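PDB 1H80: iota-carrageenase from Alteromonas sp., which hydrolyses the beta-1,4 linkages within iota-carrageenan, a sulfated galactan of red algal cell walls, with inversion of the anomeric configuration. Local coordinates for residues L24-T35 against P61-G69; I49-L58 against Q71-R79. All coordinates share one frame; numbering follows the deposited sequence.

Interaction 1 (L24-T35 against P61-G69); sequences LVDDFGANGNDT and PNGTYHFLG. With CA (calcium ion), chain D; NA (sodium ion), chain I.
Tyr65 lays one face of its ring on the backbone of Gly32, where a calcium-binding loop packs against strand 64-67 near the N-terminal end of the enzyme's right-handed parallel beta-helix. Tyr65, Gly32 and Leu24 bury much of the surface here. Gly32 CA sits 4.1 Å from the centroid of the Tyr65 ring, a CH-pi contact made at a point where there is no room for a CB, which would collide with Tyr65 CZ; glycine suits the place. The same glycine gives its carbonyl to strand 64-67: Thr64 N donates to Gly32 O over 2.8 Å, almost straight at 175° and on a lone pair of the oxygen. Gly63, just before Thr64, has backbone angles that suit glycine, because a CB would be jammed against the preceding carbonyl.

The hydroxyl of Tyr65 donates to Pro61 O at 2.6 Å, which fixes the far end of the ring. Val25 CG2 meets the ring at its edge and also presses tightly on Pro61 CG. With CG anti to the backbone N (chi1 -179°), Leu24 sends CD2 to the edge of Phe67, 3.8 Å from Phe67 CZ; a branched aliphatic residue suits this buried spot, where CD2 touches both the Tyr65 and the Phe67 ring and the side chain also packs on Ile60.

Farther along the loop, Asn31 O and Asp34 OD1 bind calcium, with Ser36 and Asp38 completing the protein ligands. An Asx turn, in which Asn33 N donates to Asn31 OD1, shapes this bend. Thr35 O stands over the centre of the His66 imidazole. One calcium-bound water joins the segments, donating to Asp34 O at 2.6 Å and to Thr64 O at 2.7 Å, and it lies in the plane of the His66 ring at its ND1 edge.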
loop_
_atom_site.group_PDB
_atom_site.type_symbol
_atom_site.label_atom_id
_atom_site.label_comp_id
_atom_site.label_asym_id
_atom_site.label_seq_id
_atom_site.Cartn_x
_atom_site.Cartn_y
_atom_site.Cartn_z
ATOM N N LEU A 24 -0.623 -23.170 -18.468
ATOM C CA LEU A 24 -1.982 -23.124 -17.945
ATOM C C LEU A 24 -3.044 -23.570 -18.937
ATOM O O LEU A 24 -3.994 -24.269 -18.574
ATOM C CB LEU A 24 -2.311 -21.710 -17.462
ATOM C CG LEU A 24 -3.714 -21.566 -16.870
ATOM C CD1 LEU A 24 -3.845 -22.435 -15.626
ATOM C CD2 LEU A 24 -3.966 -20.110 -16.535
ATOM N N VAL A 25 -2.887 -23.164 -20.189
ATOM C CA VAL A 25 -3.858 -23.515 -21.214
ATOM C C VAL A 25 -3.672 -24.923 -21.766
ATOM O O VAL A 25 -4.601 -25.730 -21.764
ATOM C CB VAL A 25 -3.807 -22.512 -22.384
ATOM C CG1 VAL A 25 -4.717 -22.978 -23.514
ATOM C CG2 VAL A 25 -4.236 -21.134 -21.900
ATOM N N ASP A 26 -2.466 -25.246 -22.202
ATOM C CA ASP A 26 -2.160 -26.524 -22.859
ATOM C C ASP A 26 -2.244 -27.668 -21.844
ATOM O O ASP A 26 -2.696 -28.782 -22.228
ATOM C CB ASP A 26 -0.752 -26.482 -23.455
ATOM N N ASP A 27 -1.783 -27.500 -20.629
ATOM C CA ASP A 27 -1.763 -28.578 -19.657
ATOM C C ASP A 27 -2.943 -28.630 -18.701
ATOM O O ASP A 27 -3.260 -29.696 -18.175
ATOM C CB ASP A 27 -0.461 -28.521 -18.856
ATOM C CG ASP A 27 0.761 -28.773 -19.720
ATOM O OD1 ASP A 27 0.770 -29.796 -20.435
ATOM O OD2 ASP A 27 1.711 -27.961 -19.688
ATOM N N PHE A 28 -3.603 -27.499 -18.475
ATOM C CA PHE A 28 -4.721 -27.496 -17.545
ATOM C C PHE A 28 -6.057 -26.998 -18.080
ATOM O O PHE A 28 -7.019 -26.841 -17.331
ATOM C CB PHE A 28 -4.298 -26.757 -16.277
ATOM C CG PHE A 28 -3.245 -27.494 -15.506
ATOM C CD1 PHE A 28 -3.596 -28.522 -14.639
ATOM C CD2 PHE A 28 -1.893 -27.231 -15.720
ATOM C CE1 PHE A 28 -2.625 -29.284 -14.000
ATOM C CE2 PHE A 28 -0.913 -27.989 -15.085
ATOM C CZ PHE A 28 -1.277 -29.017 -14.226
ATOM N N GLY A 29 -6.108 -26.759 -19.383
ATOM C CA GLY A 29 -7.349 -26.354 -20.019
ATOM C C GLY A 29 -7.980 -25.008 -19.738
ATOM O O GLY A 29 -9.185 -24.853 -19.928
ATOM N N ALA A 30 -7.203 -24.031 -19.287
ATOM C CA ALA A 30 -7.780 -22.714 -19.055
ATOM C C ALA A 30 -8.096 -22.158 -20.440
ATOM O O ALA A 30 -7.548 -22.626 -21.440
ATOM C CB ALA A 30 -6.786 -21.814 -18.342
ATOM N N ASN A 31 -8.982 -21.173 -20.508
ATOM C CA ASN A 31 -9.343 -20.578 -21.791
ATOM C C ASN A 31 -9.193 -19.064 -21.714
ATOM O O ASN A 31 -9.960 -18.394 -21.023
ATOM C CB ASN A 31 -10.788 -20.929 -22.155
ATOM C CG ASN A 31 -11.128 -20.577 -23.591
ATOM O OD1 ASN A 31 -10.708 -19.542 -24.105
ATOM N ND2 ASN A 31 -11.903 -21.438 -24.244
ATOM N N GLY A 32 -8.206 -18.530 -22.426
ATOM C CA GLY A 32 -7.980 -17.098 -22.407
ATOM C C GLY A 32 -8.646 -16.370 -23.557
ATOM O O GLY A 32 -8.318 -15.222 -23.846
ATOM N N ASN A 33 -9.589 -17.039 -24.214
ATOM C CA ASN A 33 -10.295 -16.452 -25.348
ATOM C C ASN A 33 -11.766 -16.180 -25.058
ATOM O O ASN A 33 -12.479 -15.635 -25.900
ATOM C CB ASN A 33 -10.178 -17.371 -26.567
ATOM C CG ASN A 33 -8.785 -17.372 -27.166
ATOM O OD1 ASN A 33 -8.410 -18.294 -27.890
ATOM N ND2 ASN A 33 -8.015 -16.328 -26.877
ATOM N N ASP A 34 -12.223 -16.560 -23.872
ATOM C CA ASP A 34 -13.616 -16.337 -23.502
ATOM C C ASP A 34 -13.722 -15.434 -22.279
ATOM O O ASP A 34 -12.744 -14.812 -21.863
ATOM C CB ASP A 34 -14.319 -17.666 -23.215
ATOM C CG ASP A 34 -13.650 -18.455 -22.107
ATOM O OD1 ASP A 34 -13.056 -17.828 -21.204
ATOM O OD2 ASP A 34 -13.732 -19.701 -22.135
ATOM N N THR A 35 -14.915 -15.371 -21.703
ATOM C CA THR A 35 -15.140 -14.543 -20.528
ATOM C C THR A 35 -15.482 -15.405 -19.320
ATOM O O THR A 35 -15.968 -14.901 -18.310
ATOM C CB THR A 35 -16.291 -13.553 -20.764
ATOM O OG1 THR A 35 -17.465 -14.277 -21.153
ATOM C CG2 THR A 35 -15.924 -12.562 -21.858
ATOM N N PRO A 61 0.003 -18.160 -20.560
ATOM C CA PRO A 61 0.169 -17.616 -21.906
ATOM C C PRO A 61 -0.768 -16.480 -22.256
ATOM O O PRO A 61 -1.804 -16.298 -21.621
ATOM C CB PRO A 61 -0.045 -18.838 -22.789
ATOM C CG PRO A 61 -1.127 -19.555 -22.062
ATOM C CD PRO A 61 -0.704 -19.454 -20.603
ATOM N N ASN A 62 -0.398 -15.724 -23.280
ATOM C CA ASN A 62 -1.202 -14.594 -23.709
ATOM C C ASN A 62 -2.675 -14.934 -23.851
ATOM O O ASN A 62 -3.046 -15.964 -24.414
ATOM C CB ASN A 62 -0.657 -14.026 -25.016
ATOM C CG ASN A 62 0.647 -13.295 -24.814
ATOM O OD1 ASN A 62 0.844 -12.651 -23.785
ATOM N ND2 ASN A 62 1.542 -13.377 -25.791
ATOM N N GLY A 63 -3.504 -14.047 -23.318
ATOM C CA GLY A 63 -4.939 -14.224 -23.358
ATOM C C GLY A 63 -5.548 -13.478 -22.193
ATOM O O GLY A 63 -4.835 -12.821 -21.428
ATOM N N THR A 64 -6.864 -13.567 -22.060
ATOM C CA THR A 64 -7.567 -12.902 -20.977
ATOM C C THR A 64 -8.126 -13.971 -20.060
ATOM O O THR A 64 -8.856 -14.863 -20.492
ATOM C CB THR A 64 -8.707 -12.023 -21.515
ATOM O OG1 THR A 64 -8.152 -10.975 -22.321
ATOM C CG2 THR A 64 -9.494 -11.410 -20.365
ATOM N N TYR A 65 -7.779 -13.876 -18.784
ATOM C CA TYR A 65 -8.216 -14.855 -17.805
ATOM C C TYR A 65 -8.988 -14.238 -16.669
ATOM O O TYR A 65 -8.753 -13.092 -16.287
ATOM C CB TYR A 65 -7.002 -15.575 -17.226
ATOM C CG TYR A 65 -6.142 -16.194 -18.284
ATOM C CD1 TYR A 65 -6.429 -17.465 -18.778
ATOM C CD2 TYR A 65 -5.071 -15.494 -18.833
ATOM C CE1 TYR A 65 -5.669 -18.022 -19.795
ATOM C CE2 TYR A 65 -4.307 -16.041 -19.850
ATOM C CZ TYR A 65 -4.612 -17.304 -20.326
ATOM O OH TYR A 65 -3.871 -17.849 -21.342
ATOM N N HIS A 66 -9.909 -15.022 -16.128
ATOM C CA HIS A 66 -10.711 -14.593 -14.999
ATOM C C HIS A 66 -10.365 -15.490 -13.818
ATOM O O HIS A 66 -10.560 -16.707 -13.869
ATOM C CB HIS A 66 -12.199 -14.690 -15.335
ATOM C CG HIS A 66 -12.656 -13.661 -16.319
ATOM N ND1 HIS A 66 -12.375 -13.739 -17.667
ATOM C CD2 HIS A 66 -13.331 -12.501 -16.144
ATOM C CE1 HIS A 66 -12.858 -12.672 -18.278
ATOM N NE2 HIS A 66 -13.443 -11.905 -17.376
ATOM N N PHE A 67 -9.821 -14.882 -12.768
ATOM C CA PHE A 67 -9.438 -15.615 -11.568
ATOM C C PHE A 67 -10.010 -14.941 -10.333
ATOM O O PHE A 67 -10.289 -13.744 -10.342
ATOM C CB PHE A 67 -7.915 -15.622 -11.368
ATOM C CG PHE A 67 -7.131 -16.184 -12.513
ATOM C CD1 PHE A 67 -7.417 -17.442 -13.031
ATOM C CD2 PHE A 67 -6.050 -15.474 -13.033
ATOM C CE1 PHE A 67 -6.634 -17.984 -14.048
ATOM C CE2 PHE A 67 -5.262 -16.009 -14.048
ATOM C CZ PHE A 67 -5.554 -17.265 -14.555
ATOM N N LEU A 68 -10.154 -15.721 -9.269
ATOM C CA LEU A 68 -10.606 -15.199 -7.989
ATOM C C LEU A 68 -10.394 -16.240 -6.902
ATOM O O LEU A 68 -10.664 -17.427 -7.102
ATOM C CB LEU A 68 -12.083 -14.790 -8.028
ATOM C CG LEU A 68 -12.431 -13.769 -6.938
ATOM C CD1 LEU A 68 -11.794 -12.425 -7.281
ATOM C CD2 LEU A 68 -13.943 -13.611 -6.823
ATOM N N GLY A 69 -9.878 -15.792 -5.764
ATOM C CA GLY A 69 -9.659 -16.676 -4.633
ATOM C C GLY A 69 -8.685 -17.813 -4.855
ATOM O O GLY A 69 -8.863 -18.904 -4.313
HETATM CA CA CA D . -11.608 -18.138 -19.374
HETATM NA NA NA I . 2.938 -28.936 -21.499
HETATM O O HOH W 1 -11.353 -15.748 -19.846
HETATM O O HOH W 2 -12.760 -20.149 -19.563
HETATM O O HOH W 3 2.606 -31.355 -21.373
HETATM O O HOH W 4 1.073 -29.126 -23.613
HETATM O O HOH W 5 4.323 -29.432 -19.740
HETATM O O HOH W 6 4.545 -26.706 -20.651
#

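Interaction 2 (I49-L58 against Q71-R79); sequences ISRKPNGGTL and QMKSNVHIR
Ser50, near the end of helix 39-50, points its hydroxyl at the turn before strand 76-79, and Ser50 OG donates to Ser74 O at 2.8 Å, in the carbonyl plane and on a lone pair. A chi1 of -167° swings OG to the side opposite the backbone N, within reach of the turn; the small side chain touches both this carbonyl and Lys73 CB, while the lysine's NZ goes on to Asn47. Next to it, Ile49 and Val76 meet at about a right angle, Ile49 CG2 lying 4.0 Å from Val76 CG2; two beta-branched residues fill this buried place between helix and strand.

Asn75 has positive phi within a type II turn, which asparagine tolerates better than most residues with a side chain. Its ND2 donates to a water, while its OD1 is held by Asn110. Gly55, at the end of a type I turn, also has positive phi, and a CB there would clash with Asn75 O.

Beyond the turns the strands run parallel. Gly56 N donates to Asn75 O, His77 N to Gly56 O, Leu58 N to His77 O at 2.8 Å, and Arg79 N to Leu58 O, with an N-H...O angle of 172°. Thr57 and His77 share one face and cross at about a right angle. Thr57 CG2 rests 3.2 Å from His77 O and 3.9 Å from Arg79 CG, while its OG1 bonds to Gln18. The imidazole of His77 turns its edge to Gly56 O, with CD2 3.7 Å away, and Ser112 holds ND1. The other face carries Val76, Leu58 and Ile78, all buried; Leu58 CB lies 4.3 Å from Ile78 CG1. Parallel strands of successive turns paired in this way are characteristic of the parallel beta-helix of pectate lyase-like proteins.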
loop_
_atom_site.group_PDB
_atom_site.type_symbol
_atom_site.label_atom_id
_atom_site.label_comp_id
_atom_site.label_asym_id
_atom_site.label_seq_id
_atom_site.Cartn_x
_atom_site.Cartn_y
_atom_site.Cartn_z
ATOM N N ILE A 49 1.764 -28.646 -9.449
ATOM C CA ILE A 49 3.163 -28.253 -9.350
ATOM C C ILE A 49 3.683 -28.363 -7.921
ATOM O O ILE A 49 4.789 -28.853 -7.693
ATOM C CB ILE A 49 3.368 -26.811 -9.866
ATOM C CG1 ILE A 49 3.037 -26.753 -11.358
ATOM C CG2 ILE A 49 4.806 -26.351 -9.597
ATOM C CD1 ILE A 49 3.048 -25.360 -11.937
ATOM N N SER A 50 2.883 -27.929 -6.952
ATOM C CA SER A 50 3.322 -27.971 -5.565
ATOM C C SER A 50 3.505 -29.390 -5.037
ATOM O O SER A 50 4.218 -29.602 -4.057
ATOM C CB SER A 50 2.346 -27.204 -4.671
ATOM O OG SER A 50 2.923 -26.992 -3.395
ATOM N N ARG A 51 2.859 -30.360 -5.681
ATOM C CA ARG A 51 2.990 -31.756 -5.269
ATOM C C ARG A 51 4.369 -32.312 -5.622
ATOM O O ARG A 51 4.812 -33.305 -5.041
ATOM C CB ARG A 51 1.910 -32.622 -5.927
ATOM C CG ARG A 51 0.538 -32.505 -5.282
ATOM C CD ARG A 51 -0.378 -33.632 -5.744
ATOM N NE ARG A 51 -0.935 -33.410 -7.076
ATOM C CZ ARG A 51 -2.030 -32.693 -7.319
ATOM N NH1 ARG A 51 -2.691 -32.125 -6.320
ATOM N NH2 ARG A 51 -2.472 -32.554 -8.560
ATOM N N LYS A 52 5.045 -31.676 -6.574
ATOM C CA LYS A 52 6.376 -32.121 -6.985
ATOM C C LYS A 52 7.410 -31.665 -5.953
ATOM O O LYS A 52 7.408 -30.511 -5.526
ATOM C CB LYS A 52 6.736 -31.534 -8.355
ATOM C CG LYS A 52 5.729 -31.828 -9.462
ATOM C CD LYS A 52 5.638 -33.312 -9.765
ATOM C CE LYS A 52 4.657 -33.581 -10.893
ATOM N NZ LYS A 52 4.564 -35.033 -11.218
ATOM N N PRO A 53 8.315 -32.569 -5.547
ATOM C CA PRO A 53 9.356 -32.258 -4.563
ATOM C C PRO A 53 10.132 -30.967 -4.831
ATOM O O PRO A 53 10.366 -30.175 -3.916
ATOM C CB PRO A 53 10.252 -33.490 -4.620
ATOM C CG PRO A 53 9.271 -34.584 -4.878
ATOM C CD PRO A 53 8.399 -33.980 -5.964
ATOM N N ASN A 54 10.522 -30.757 -6.084
ATOM C CA ASN A 54 11.285 -29.569 -6.451
ATOM C C ASN A 54 10.427 -28.518 -7.153
ATOM O O ASN A 54 10.949 -27.567 -7.742
ATOM C CB ASN A 54 12.464 -29.969 -7.339
ATOM C CG ASN A 54 13.382 -30.974 -6.664
ATOM O OD1 ASN A 54 14.085 -30.643 -5.711
ATOM N ND2 ASN A 54 13.366 -32.214 -7.145
ATOM N N GLY A 55 9.111 -28.700 -7.090
ATOM C CA GLY A 55 8.196 -27.750 -7.696
ATOM C C GLY A 55 8.356 -27.525 -9.182
ATOM O O GLY A 55 8.778 -28.413 -9.924
ATOM N N GLY A 56 8.014 -26.325 -9.627
ATOM C CA GLY A 56 8.123 -26.042 -11.040
ATOM C C GLY A 56 7.582 -24.686 -11.412
ATOM O O GLY A 56 7.216 -23.884 -10.550
ATOM N N THR A 57 7.537 -24.441 -12.716
ATOM C CA THR A 57 7.063 -23.180 -13.248
ATOM C C THR A 57 5.764 -23.367 -14.005
ATOM O O THR A 57 5.559 -24.382 -14.668
ATOM C CB THR A 57 8.115 -22.561 -14.201
ATOM O OG1 THR A 57 9.314 -22.282 -13.465
ATOM C CG2 THR A 57 7.597 -21.267 -14.822
ATOM N N LEU A 58 4.879 -22.389 -13.879
ATOM C CA LEU A 58 3.619 -22.412 -14.595
ATOM C C LEU A 58 3.609 -21.187 -15.488
ATOM O O LEU A 58 3.811 -20.066 -15.020
ATOM C CB LEU A 58 2.433 -22.334 -13.633
ATOM C CG LEU A 58 1.088 -22.230 -14.357
ATOM C CD1 LEU A 58 0.822 -23.519 -15.130
ATOM C CD2 LEU A 58 -0.022 -21.975 -13.349
ATOM N N GLN A 71 -5.503 -20.027 -4.356
ATOM C CA GLN A 71 -4.653 -20.334 -3.213
ATOM C C GLN A 71 -3.280 -20.758 -3.708
ATOM O O GLN A 71 -3.119 -21.839 -4.262
ATOM C CB GLN A 71 -5.264 -21.463 -2.381
ATOM C CG GLN A 71 -6.681 -21.183 -1.904
ATOM C CD GLN A 71 -6.766 -19.972 -1.001
ATOM O OE1 GLN A 71 -6.190 -19.954 0.088
ATOM N NE2 GLN A 71 -7.485 -18.948 -1.447
ATOM N N MET A 72 -2.287 -19.902 -3.509
ATOM C CA MET A 72 -0.939 -20.231 -3.946
ATOM C C MET A 72 -0.346 -21.292 -3.032
ATOM O O MET A 72 -0.776 -21.457 -1.890
ATOM C CB MET A 72 -0.077 -18.972 -3.952
ATOM C CG MET A 72 -0.557 -17.934 -4.962
ATOM S SD MET A 72 -0.583 -18.588 -6.654
ATOM C CE MET A 72 -1.564 -17.354 -7.510
ATOM N N LYS A 73 0.639 -22.020 -3.545
ATOM C CA LYS A 73 1.282 -23.073 -2.779
ATOM C C LYS A 73 2.791 -23.061 -2.959
ATOM O O LYS A 73 3.313 -22.440 -3.886
ATOM C CB LYS A 73 0.719 -24.436 -3.186
ATOM C CG LYS A 73 -0.707 -24.667 -2.706
ATOM C CD LYS A 73 -1.179 -26.078 -3.014
ATOM C CE LYS A 73 -2.462 -26.402 -2.267
ATOM N NZ LYS A 73 -3.514 -25.386 -2.512
ATOM N N SER A 74 3.477 -23.762 -2.066
ATOM C CA SER A 74 4.929 -23.833 -2.078
ATOM C C SER A 74 5.555 -24.364 -3.355
ATOM O O SER A 74 5.016 -25.253 -4.017
ATOM C CB SER A 74 5.421 -24.693 -0.915
ATOM O OG SER A 74 5.026 -24.145 0.323
ATOM N N ASN A 75 6.713 -23.798 -3.672
ATOM C CA ASN A 75 7.508 -24.179 -4.822
ATOM C C ASN A 75 6.824 -24.027 -6.167
ATOM O O ASN A 75 7.106 -24.765 -7.107
ATOM C CB ASN A 75 8.012 -25.608 -4.626
ATOM C CG ASN A 75 8.844 -25.746 -3.367
ATOM O OD1 ASN A 75 9.831 -25.029 -3.183
ATOM N ND2 ASN A 75 8.448 -26.660 -2.490
ATOM N N VAL A 76 5.925 -23.054 -6.248
ATOM C CA VAL A 76 5.219 -22.762 -7.482
ATOM C C VAL A 76 5.741 -21.423 -7.972
ATOM O O VAL A 76 5.769 -20.443 -7.229
ATOM C CB VAL A 76 3.698 -22.675 -7.264
ATOM C CG1 VAL A 76 3.014 -22.254 -8.549
ATOM C CG2 VAL A 76 3.171 -24.031 -6.813
ATOM N N HIS A 77 6.167 -21.393 -9.226
ATOM C CA HIS A 77 6.715 -20.187 -9.815
ATOM C C HIS A 77 5.956 -19.878 -11.079
ATOM O O HIS A 77 6.087 -20.564 -12.091
ATOM C CB HIS A 77 8.203 -20.410 -10.060
ATOM C CG HIS A 77 8.954 -20.686 -8.799
ATOM N ND1 HIS A 77 9.422 -19.682 -7.981
ATOM C CD2 HIS A 77 9.190 -21.847 -8.142
ATOM C CE1 HIS A 77 9.908 -20.209 -6.871
ATOM N NE2 HIS A 77 9.777 -21.521 -6.944
ATOM N N ILE A 78 5.133 -18.842 -10.991
ATOM C CA ILE A 78 4.296 -18.432 -12.100
ATOM C C ILE A 78 4.927 -17.339 -12.939
ATOM O O ILE A 78 5.431 -16.345 -12.416
ATOM C CB ILE A 78 2.925 -17.958 -11.573
ATOM C CG1 ILE A 78 2.234 -19.121 -10.852
ATOM C CG2 ILE A 78 2.066 -17.439 -12.720
ATOM C CD1 ILE A 78 0.957 -18.730 -10.138
ATOM N N ARG A 79 4.918 -17.552 -14.250
ATOM C CA ARG A 79 5.450 -16.579 -15.189
ATOM C C ARG A 79 4.303 -16.242 -16.117
ATOM O O ARG A 79 3.602 -17.125 -16.612
ATOM C CB ARG A 79 6.644 -17.157 -15.952
ATOM C CG ARG A 79 7.868 -17.344 -15.055
ATOM C CD ARG A 79 8.328 -16.005 -14.472
ATOM N NE ARG A 79 9.452 -16.139 -13.545
ATOM C CZ ARG A 79 9.352 -16.466 -12.257
ATOM N NH1 ARG A 79 8.168 -16.703 -11.695
ATOM N NH2 ARG A 79 10.454 -16.559 -11.525
HETATM O O HOH W 7 6.746 -28.836 -3.371
#

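From the N terminus, the chain leaves strand 20-23, forms the helical turn 24-28 and the calcium loop, then runs through helix 39-50 into strand 56-60. Interaction 1 closes this excursion when residues 61-69 return to the loop. Interaction 2 opens inside it, at residues 49-58, and closes later, at 71-79, so the two cross rather than nest. Interaction 2 joins strands 56-60 and 76-80, parallel neighbours although strand 64-71 comes between them in the chain, whereas interaction 1 ties the calcium loop to that intervening strand. Their centres lie about 17 Å apart, but Leu58 CD1 packs 3.7 Å from Leu24 N, so both belong to the same N-terminal part of the beta-helix.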